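Local coordinates for putative uncharacterized protein (Ustilago maydis, PDB 4GNX) that binds single-stranded DNA, probably as the large subunit of replication protein A, lining its OB-fold domains along the strand, at residues V175-W180 / R212-F217; V206-G211 / A267-R272. All blocks are in the same frame, centred on the assembly; numbering follows the deposited sequence.

Interactions 1 and 2, their centres about 11 Å apart, form one DNA-binding surface, made by the middle OB fold and the linker segment 267-272 that lies against it. Interaction 1 pairs two strands inside the sheet; interaction 2 joins the turn that follows strand 198-207 to the linker running on toward the C-terminal domain. They meet directly, since Ser213 O lies 2.6 Å from Gly207 N, a probable hydrogen bond between neighbouring strands, and Arg212 packs on Val206. Ser213 OG also bonds to Phe209 O and to Gly266 N, beside the linker segment. Chain G passes from one to the other: DT5 and DT6 border 175-180/212-217, DT8 and DT9 border 206-211/267-272, and DT7 touches both.

Interaction 1: residues V175-W180 / R212-F217; sequences VKLTLW and RSLSMF. With nucleotides of chain G.
Strands 175-180 and 213-217 run parallel, their axes 4.5 Å apart at closest and 21° from true alignment. Leu214 binds the neighbouring strand through both its backbone groups: its N donates to Lys176 O at 2.8 Å, nearly along the C=O axis, while its O accepts from Thr178 N at 2.9 Å. A weak bond from Met216 N to Thr178 O continues the pairing. On one face, Leu177, with CG anti to its backbone N (chi1 -174°), sets CG 3.7 Å from Leu214 CB, and its CD2 meets Met216 CG; apolar chains suit this buried side, where Phe201 and Val204 of strand 198-207 also pack on Leu177 and Leu214. On the other face Trp180 NE1 donates to Ser215 OG at 2.9 Å, the hydroxyl lying in the ring plane. Thr178 CG2 sits over the centre of one indole face and DT6 of chain G C5 is 3.5 Å above the opposite face, offset toward the rim. Thr178 OG1 turns to Ala265 O. The indole is gripped at its edge and backed by a methyl, which limits its rotation and presents a flat, fixed surface to a thymine base, an aromatic base contact characteristic of OB-fold single-strand binding.

Interaction 2: residues V206-G211 / A267-R272; sequences VGDFGG and ANMAER. With nucleotides of chain G.
Met269, Phe209 and Asp208 have the most surface buried where the turn after strand 198-207 meets the linker. Met269, the centre of an inverse gamma turn, points its side chain at the turn and crosses Phe209 at about a right angle. Met269 CG comes to the phenyl edge, in plane, 3.2 Å from Phe209 CD1, and its sulfur lies obliquely beside the ring, SD 5.2 Å from the Phe209 ring centroid, in a Met-aromatic contact. A bend at chi3 brings CE to Gly210 N. A long, flexible thioether suits this partly exposed place, where CG and CE both reach Phe209 CD1 and CB reaches DT9 of chain G O2.

Phe209 carries CG anti to its backbone N (chi1 -174°), so the ring reaches the DNA: DT8 of chain G C1' lies 3.4 Å above one face, offset toward the rim. Phe209 N donates to Ala267 O at 3.1 Å, nearly along the C=O axis. Gly207, without a side chain, leaves room for that carbonyl. Asp208, its CG between backbone N and carbonyl carbon, turns OD2 to Met269 N for a weak bond of 3.3 Å. Glu271 OE2 accepts from Asn268 N at 3.0 Å.

With these backbone groups held, Asn268 O accepts the N3-H of the base-pairing edge of DT8 of chain G, N3 at 3.2 Å and 173°. Met269 N shares a peptide group with Asn268 O, so its weak bond to the Asp208 carboxylate may polarise that peptide and strengthen the acceptor, while the linker is tied to the OB fold beside its DNA.

Interaction 1: residues V175-W180 / R212-F217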
loop_
_atom_site.group_PDB
_atom_site.type_symbol
_atom_site.label_atom_id
_atom_site.label_comp_id
_atom_site.label_asym_id
_atom_site.label_seq_id
_atom_site.Cartn_x
_atom_site.Cartn_y
_atom_site.Cartn_z
ATOM N N VAL C 175 12.432 -11.236 -22.620
ATOM C CA VAL C 175 12.016 -10.269 -21.602
ATOM C C VAL C 175 13.170 -9.322 -21.270
ATOM O O VAL C 175 14.331 -9.724 -21.284
ATOM C CB VAL C 175 11.481 -10.975 -20.329
ATOM C CG1 VAL C 175 12.607 -11.645 -19.546
ATOM C CG2 VAL C 175 10.718 -9.995 -19.446
ATOM N N LYS C 176 12.851 -8.063 -20.993
ATOM C CA LYS C 176 13.878 -7.098 -20.610
ATOM C C LYS C 176 14.169 -7.160 -19.097
ATOM O O LYS C 176 13.262 -7.357 -18.279
ATOM C CB LYS C 176 13.491 -5.673 -21.033
ATOM C CG LYS C 176 13.549 -5.357 -22.527
ATOM C CD LYS C 176 12.152 -5.282 -23.134
ATOM C CE LYS C 176 12.003 -4.151 -24.157
ATOM N NZ LYS C 176 12.538 -4.498 -25.499
ATOM N N LEU C 177 15.442 -7.019 -18.733
ATOM C CA LEU C 177 15.837 -6.922 -17.333
ATOM C C LEU C 177 16.791 -5.752 -17.124
ATOM O O LEU C 177 17.786 -5.614 -17.841
ATOM C CB LEU C 177 16.482 -8.219 -16.855
ATOM C CG LEU C 177 16.823 -8.324 -15.356
ATOM C CD1 LEU C 177 16.740 -9.778 -14.911
ATOM C CD2 LEU C 177 18.182 -7.732 -14.989
ATOM N N THR C 178 16.494 -4.919 -16.131
ATOM C CA THR C 178 17.342 -3.766 -15.817
ATOM C C THR C 178 18.390 -4.085 -14.735
ATOM O O THR C 178 18.058 -4.687 -13.709
ATOM C CB THR C 178 16.482 -2.547 -15.401
ATOM O OG1 THR C 178 15.824 -1.999 -16.555
ATOM C CG2 THR C 178 17.317 -1.470 -14.744
ATOM N N LEU C 179 19.643 -3.702 -14.987
ATOM C CA LEU C 179 20.677 -3.659 -13.952
ATOM C C LEU C 179 20.829 -2.237 -13.485
ATOM O O LEU C 179 20.721 -1.307 -14.280
ATOM C CB LEU C 179 22.040 -4.115 -14.475
ATOM C CG LEU C 179 22.175 -5.441 -15.221
ATOM C CD1 LEU C 179 23.628 -5.693 -15.582
ATOM C CD2 LEU C 179 21.617 -6.593 -14.405
ATOM N N TRP C 180 21.109 -2.066 -12.202
ATOM C CA TRP C 180 21.337 -0.749 -11.651
ATOM C C TRP C 180 22.750 -0.607 -11.192
ATOM O O TRP C 180 23.475 -1.597 -11.084
ATOM C CB TRP C 180 20.411 -0.515 -10.478
ATOM C CG TRP C 180 18.942 -0.686 -10.783
ATOM C CD1 TRP C 180 18.150 -1.790 -10.514
ATOM C CD2 TRP C 180 18.031 0.296 -11.394
ATOM N NE1 TRP C 180 16.861 -1.573 -10.912
ATOM C CE2 TRP C 180 16.720 -0.343 -11.444
ATOM C CE3 TRP C 180 18.171 1.594 -11.886
ATOM C CZ2 TRP C 180 15.610 0.297 -11.974
ATOM C CZ3 TRP C 180 17.044 2.228 -12.413
ATOM C CH2 TRP C 180 15.796 1.590 -12.458
ATOM N N ARG C 212 5.220 -7.713 -19.146
ATOM C CA ARG C 212 6.074 -8.202 -18.063
ATOM C C ARG C 212 7.529 -7.837 -18.330
ATOM O O ARG C 212 8.030 -8.025 -19.439
ATOM C CB ARG C 212 5.939 -9.717 -17.898
ATOM C CG ARG C 212 4.675 -10.165 -17.183
ATOM C CD ARG C 212 4.751 -9.825 -15.704
ATOM N NE ARG C 212 3.605 -10.313 -14.938
ATOM C CZ ARG C 212 2.460 -9.655 -14.787
ATOM N NH1 ARG C 212 2.279 -8.474 -15.361
ATOM N NH2 ARG C 212 1.491 -10.189 -14.066
ATOM N N SER C 213 8.188 -7.299 -17.307
ATOM C CA SER C 213 9.607 -6.966 -17.371
ATOM C C SER C 213 10.256 -7.095 -15.998
ATOM O O SER C 213 9.564 -7.156 -14.975
ATOM C CB SER C 213 9.818 -5.563 -17.942
ATOM O OG SER C 213 9.188 -4.584 -17.141
ATOM N N LEU C 214 11.588 -7.144 -15.988
ATOM C CA LEU C 214 12.348 -7.445 -14.778
ATOM C C LEU C 214 13.287 -6.334 -14.351
ATOM O O LEU C 214 13.785 -5.565 -15.175
ATOM C CB LEU C 214 13.133 -8.739 -14.946
ATOM C CG LEU C 214 12.289 -9.969 -15.251
ATOM C CD1 LEU C 214 13.181 -11.159 -15.593
ATOM C CD2 LEU C 214 11.341 -10.289 -14.108
ATOM N N SER C 215 13.512 -6.263 -13.047
ATOM C CA SER C 215 14.434 -5.320 -12.458
ATOM C C SER C 215 15.084 -5.940 -11.234
ATOM O O SER C 215 14.460 -6.742 -10.530
ATOM C CB SER C 215 13.702 -4.046 -12.055
ATOM O OG SER C 215 14.489 -3.294 -11.150
ATOM N N MET C 216 16.328 -5.548 -10.970
ATOM C CA MET C 216 17.044 -6.035 -9.794
ATOM C C MET C 216 16.813 -5.194 -8.548
ATOM O O MET C 216 16.581 -3.992 -8.627
ATOM C CB MET C 216 18.537 -6.160 -10.081
ATOM C CG MET C 216 18.831 -7.303 -11.037
ATOM S SD MET C 216 20.358 -8.222 -10.714
ATOM C CE MET C 216 21.569 -6.909 -10.899
ATOM N N PHE C 217 16.851 -5.862 -7.401
ATOM C CA PHE C 217 16.963 -5.210 -6.105
ATOM C C PHE C 217 18.398 -5.269 -5.583
ATOM O O PHE C 217 19.195 -6.110 -6.014
ATOM C CB PHE C 217 16.054 -5.898 -5.101
ATOM C CG PHE C 217 14.622 -5.508 -5.223
ATOM C CD1 PHE C 217 13.623 -6.458 -5.076
ATOM C CD2 PHE C 217 14.268 -4.185 -5.478
ATOM C CE1 PHE C 217 12.293 -6.103 -5.175
ATOM C CE2 PHE C 217 12.939 -3.821 -5.583
ATOM C CZ PHE C 217 11.947 -4.784 -5.425
ATOM P P DT G 6 12.429 0.294 -7.165
ATOM O OP1 DT G 6 11.025 0.449 -6.708
ATOM O OP2 DT G 6 12.808 -0.905 -7.961
ATOM O "O5'" DT G 6 12.817 1.602 -7.990
ATOM C "C5'" DT G 6 12.325 2.903 -7.598
ATOM C "C4'" DT G 6 13.299 3.994 -7.985
ATOM O "O4'" DT G 6 14.613 3.722 -7.443
ATOM C "C3'" DT G 6 13.483 4.206 -9.488
ATOM O "O3'" DT G 6 13.380 5.599 -9.789
ATOM C "C2'" DT G 6 14.858 3.631 -9.784
ATOM C "C1'" DT G 6 15.603 3.730 -8.461
ATOM N N1 DT G 6 16.529 2.603 -8.200
ATOM C C2 DT G 6 17.879 2.856 -8.101
ATOM O O2 DT G 6 18.360 3.971 -8.224
ATOM N N3 DT G 6 18.651 1.749 -7.854
ATOM C C4 DT G 6 18.219 0.446 -7.697
ATOM O O4 DT G 6 19.033 -0.447 -7.481
ATOM C C5 DT G 6 16.791 0.254 -7.807
ATOM C C7 DT G 6 16.228 -1.122 -7.645
ATOM C C6 DT G 6 16.029 1.327 -8.051
ATOM P P DT G 7 12.159 6.054 -10.707
ATOM O OP1 DT G 7 12.048 7.535 -10.676
ATOM O OP2 DT G 7 10.987 5.225 -10.321
ATOM O "O5'" DT G 7 12.671 5.600 -12.147
ATOM C "C5'" DT G 7 13.903 6.116 -12.693
ATOM C "C4'" DT G 7 14.097 5.653 -14.120
ATOM O "O4'" DT G 7 14.281 4.221 -14.161
ATOM C "C3'" DT G 7 12.940 5.941 -15.074
ATOM O "O3'" DT G 7 13.491 6.185 -16.369
ATOM C "C2'" DT G 7 12.145 4.648 -15.055
ATOM C "C1'" DT G 7 13.242 3.605 -14.913
ATOM N N1 DT G 7 12.874 2.354 -14.220
ATOM C C2 DT G 7 13.257 1.171 -14.808
ATOM O O2 DT G 7 13.837 1.115 -15.877
ATOM N N3 DT G 7 12.926 0.045 -14.095
ATOM C C4 DT G 7 12.283 -0.012 -12.874
ATOM O O4 DT G 7 12.051 -1.100 -12.356
ATOM C C5 DT G 7 11.916 1.267 -12.312
ATOM C C7 DT G 7 11.200 1.302 -10.999
ATOM C C6 DT G 7 12.234 2.373 -12.999
ATOM P P DT G 5 13.331 3.993 -0.701
ATOM O OP1 DT G 5 12.141 4.808 -1.058
ATOM O OP2 DT G 5 13.175 2.883 0.282
ATOM O "O5'" DT G 5 13.838 3.369 -2.083
ATOM C "C5'" DT G 5 13.053 2.368 -2.778
ATOM C "C4'" DT G 5 13.806 1.766 -3.947
ATOM O "O4'" DT G 5 15.136 1.360 -3.542
ATOM C "C3'" DT G 5 13.164 0.510 -4.544
ATOM O "O3'" DT G 5 13.470 0.397 -5.941
ATOM C "C2'" DT G 5 13.867 -0.613 -3.805
ATOM C "C1'" DT G 5 15.274 -0.056 -3.657
ATOM N N1 DT G 5 16.022 -0.542 -2.478
ATOM C C2 DT G 5 16.952 -1.539 -2.670
ATOM O O2 DT G 5 17.172 -2.043 -3.760
ATOM N N3 DT G 5 17.613 -1.933 -1.532
ATOM C C4 DT G 5 17.445 -1.436 -0.251
ATOM O O4 DT G 5 18.117 -1.887 0.674
ATOM C C5 DT G 5 16.454 -0.391 -0.122
ATOM C C7 DT G 5 16.199 0.205 1.226
ATOM C C6 DT G 5 15.800 -0.004 -1.226
#

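Interaction 2: residues V206-G211 / A267-R272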
loop_
_atom_site.group_PDB
_atom_site.type_symbol
_atom_site.label_atom_id
_atom_site.label_comp_id
_atom_site.label_asym_id
_atom_site.label_seq_id
_atom_site.Cartn_x
_atom_site.Cartn_y
_atom_site.Cartn_z
ATOM N N VAL C 206 9.455 -8.223 -10.502
ATOM C CA VAL C 206 8.600 -8.291 -11.692
ATOM C C VAL C 206 7.816 -6.986 -11.880
ATOM O O VAL C 206 6.941 -6.647 -11.074
ATOM C CB VAL C 206 7.618 -9.479 -11.614
ATOM C CG1 VAL C 206 6.624 -9.442 -12.771
ATOM C CG2 VAL C 206 8.375 -10.800 -11.583
ATOM N N GLY C 207 8.153 -6.253 -12.941
ATOM C CA GLY C 207 7.380 -5.083 -13.364
ATOM C C GLY C 207 6.449 -5.436 -14.514
ATOM O O GLY C 207 6.617 -6.480 -15.165
ATOM N N ASP C 208 5.469 -4.570 -14.766
ATOM C CA ASP C 208 4.478 -4.834 -15.800
ATOM C C ASP C 208 4.657 -3.963 -17.050
ATOM O O ASP C 208 3.822 -3.980 -17.956
ATOM C CB ASP C 208 3.065 -4.710 -15.225
ATOM C CG ASP C 208 2.612 -3.277 -15.089
ATOM O OD1 ASP C 208 1.386 -3.045 -15.161
ATOM O OD2 ASP C 208 3.468 -2.382 -14.925
ATOM N N PHE C 209 5.748 -3.206 -17.088
ATOM C CA PHE C 209 6.092 -2.389 -18.255
ATOM C C PHE C 209 6.386 -3.302 -19.453
ATOM O O PHE C 209 7.373 -4.044 -19.463
ATOM C CB PHE C 209 7.285 -1.458 -17.929
ATOM C CG PHE C 209 7.627 -0.461 -19.019
ATOM C CD1 PHE C 209 6.726 0.526 -19.399
ATOM C CD2 PHE C 209 8.869 -0.491 -19.648
ATOM C CE1 PHE C 209 7.043 1.447 -20.391
ATOM C CE2 PHE C 209 9.194 0.430 -20.639
ATOM C CZ PHE C 209 8.282 1.400 -21.009
ATOM N N GLY C 210 5.509 -3.253 -20.452
ATOM C CA GLY C 210 5.616 -4.120 -21.618
ATOM C C GLY C 210 5.093 -5.498 -21.272
ATOM O O GLY C 210 5.748 -6.506 -21.543
ATOM N N GLY C 211 3.913 -5.529 -20.653
ATOM C CA GLY C 211 3.276 -6.772 -20.218
ATOM C C GLY C 211 3.947 -7.340 -18.986
ATOM O O GLY C 211 3.321 -7.444 -17.921
ATOM N N ALA C 267 9.943 -1.636 -14.456
ATOM C CA ALA C 267 9.073 -0.568 -13.931
ATOM C C ALA C 267 7.582 -0.879 -14.035
ATOM O O ALA C 267 7.170 -1.758 -14.785
ATOM C CB ALA C 267 9.377 0.763 -14.612
ATOM N N ASN C 268 6.783 -0.151 -13.264
ATOM C CA ASN C 268 5.334 -0.198 -13.388
ATOM C C ASN C 268 4.840 1.066 -14.067
ATOM O O ASN C 268 5.140 2.175 -13.631
ATOM C CB ASN C 268 4.656 -0.418 -12.031
ATOM C CG ASN C 268 4.599 -1.882 -11.637
ATOM O OD1 ASN C 268 5.071 -2.756 -12.363
ATOM N ND2 ASN C 268 4.012 -2.158 -10.481
ATOM N N MET C 269 4.158 0.858 -15.190
ATOM C CA MET C 269 3.503 1.895 -16.003
ATOM C C MET C 269 2.428 2.623 -15.210
ATOM O O MET C 269 1.239 2.437 -15.456
ATOM C CB MET C 269 2.821 1.245 -17.211
ATOM C CG MET C 269 3.748 0.612 -18.228
ATOM S SD MET C 269 2.809 -0.313 -19.459
ATOM C CE MET C 269 3.840 -0.139 -20.924
ATOM N N ALA C 270 2.846 3.457 -14.268
ATOM C CA ALA C 270 1.942 4.068 -13.299
ATOM C C ALA C 270 2.189 3.506 -11.898
ATOM O O ALA C 270 1.297 2.906 -11.299
ATOM C CB ALA C 270 0.478 3.903 -13.706
ATOM N N GLU C 271 3.403 3.713 -11.387
ATOM C CA GLU C 271 3.746 3.378 -10.003
ATOM C C GLU C 271 2.787 4.060 -9.013
ATOM O O GLU C 271 2.309 5.179 -9.285
ATOM C CB GLU C 271 5.183 3.813 -9.712
ATOM C CG GLU C 271 6.251 3.030 -10.462
ATOM C CD GLU C 271 6.510 1.664 -9.847
ATOM O OE1 GLU C 271 5.935 1.370 -8.752
ATOM O OE2 GLU C 271 7.291 0.888 -10.461
ATOM N N ARG C 272 2.488 3.395 -7.886
ATOM C CA ARG C 272 1.661 4.036 -6.862
ATOM C C ARG C 272 2.399 5.222 -6.244
ATOM O O ARG C 272 3.603 5.163 -6.009
ATOM C CB ARG C 272 1.186 3.071 -5.772
ATOM C CG ARG C 272 -0.289 3.300 -5.424
ATOM C CD ARG C 272 -0.626 3.274 -3.930
ATOM N NE ARG C 272 -0.782 1.950 -3.301
ATOM C CZ ARG C 272 -0.982 0.789 -3.932
ATOM N NH1 ARG C 272 -1.081 0.708 -5.256
ATOM N NH2 ARG C 272 -1.086 -0.329 -3.224
ATOM P P DT G 8 12.821 7.281 -17.320
ATOM O OP1 DT G 8 13.833 7.689 -18.329
ATOM O OP2 DT G 8 12.170 8.322 -16.475
ATOM O "O5'" DT G 8 11.694 6.419 -18.044
ATOM C "C5'" DT G 8 11.984 5.681 -19.241
ATOM C "C4'" DT G 8 10.741 4.967 -19.718
ATOM O "O4'" DT G 8 10.340 3.992 -18.728
ATOM C "C3'" DT G 8 9.522 5.867 -19.879
ATOM O "O3'" DT G 8 9.554 6.658 -21.079
ATOM C "C2'" DT G 8 8.381 4.878 -19.733
ATOM C "C1'" DT G 8 8.912 3.950 -18.643
ATOM N N1 DT G 8 8.517 4.313 -17.256
ATOM C C2 DT G 8 7.646 3.478 -16.587
ATOM O O2 DT G 8 7.189 2.460 -17.075
ATOM N N3 DT G 8 7.331 3.883 -15.314
ATOM C C4 DT G 8 7.781 5.013 -14.661
ATOM O O4 DT G 8 7.409 5.245 -13.514
ATOM C C5 DT G 8 8.686 5.847 -15.423
ATOM C C7 DT G 8 9.224 7.094 -14.797
ATOM C C6 DT G 8 9.004 5.459 -16.664
ATOM P P DT G 7 12.159 6.054 -10.707
ATOM O OP1 DT G 7 12.048 7.535 -10.676
ATOM O OP2 DT G 7 10.987 5.225 -10.321
ATOM O "O5'" DT G 7 12.671 5.600 -12.147
ATOM C "C5'" DT G 7 13.903 6.116 -12.693
ATOM C "C4'" DT G 7 14.097 5.653 -14.120
ATOM O "O4'" DT G 7 14.281 4.221 -14.161
ATOM C "C3'" DT G 7 12.940 5.941 -15.074
ATOM O "O3'" DT G 7 13.491 6.185 -16.369
ATOM C "C2'" DT G 7 12.145 4.648 -15.055
ATOM C "C1'" DT G 7 13.242 3.605 -14.913
ATOM N N1 DT G 7 12.874 2.354 -14.220
ATOM C C2 DT G 7 13.257 1.171 -14.808
ATOM O O2 DT G 7 13.837 1.115 -15.877
ATOM N N3 DT G 7 12.926 0.045 -14.095
ATOM C C4 DT G 7 12.283 -0.012 -12.874
ATOM O O4 DT G 7 12.051 -1.100 -12.356
ATOM C C5 DT G 7 11.916 1.267 -12.312
ATOM C C7 DT G 7 11.200 1.302 -10.999
ATOM C C6 DT G 7 12.234 2.373 -12.999
ATOM P P DT G 9 9.180 6.161 -22.553
ATOM O OP1 DT G 9 9.816 4.833 -22.766
ATOM O OP2 DT G 9 9.520 7.294 -23.451
ATOM O "O5'" DT G 9 7.594 5.987 -22.575
ATOM C "C5'" DT G 9 6.917 5.420 -23.716
ATOM C "C4'" DT G 9 5.670 4.694 -23.270
ATOM O "O4'" DT G 9 5.702 4.537 -21.829
ATOM C "C3'" DT G 9 4.349 5.405 -23.590
ATOM O "O3'" DT G 9 3.337 4.459 -23.977
ATOM C "C2'" DT G 9 3.967 6.038 -22.261
ATOM C "C1'" DT G 9 4.471 4.988 -21.289
ATOM N N1 DT G 9 4.708 5.431 -19.901
ATOM C C2 DT G 9 4.052 4.745 -18.905
ATOM O O2 DT G 9 3.296 3.812 -19.127
ATOM N N3 DT G 9 4.308 5.196 -17.633
ATOM C C4 DT G 9 5.136 6.242 -17.269
ATOM O O4 DT G 9 5.268 6.533 -16.083
ATOM C C5 DT G 9 5.791 6.921 -18.366
ATOM C C7 DT G 9 6.705 8.067 -18.069
ATOM C C6 DT G 9 5.546 6.487 -19.611
#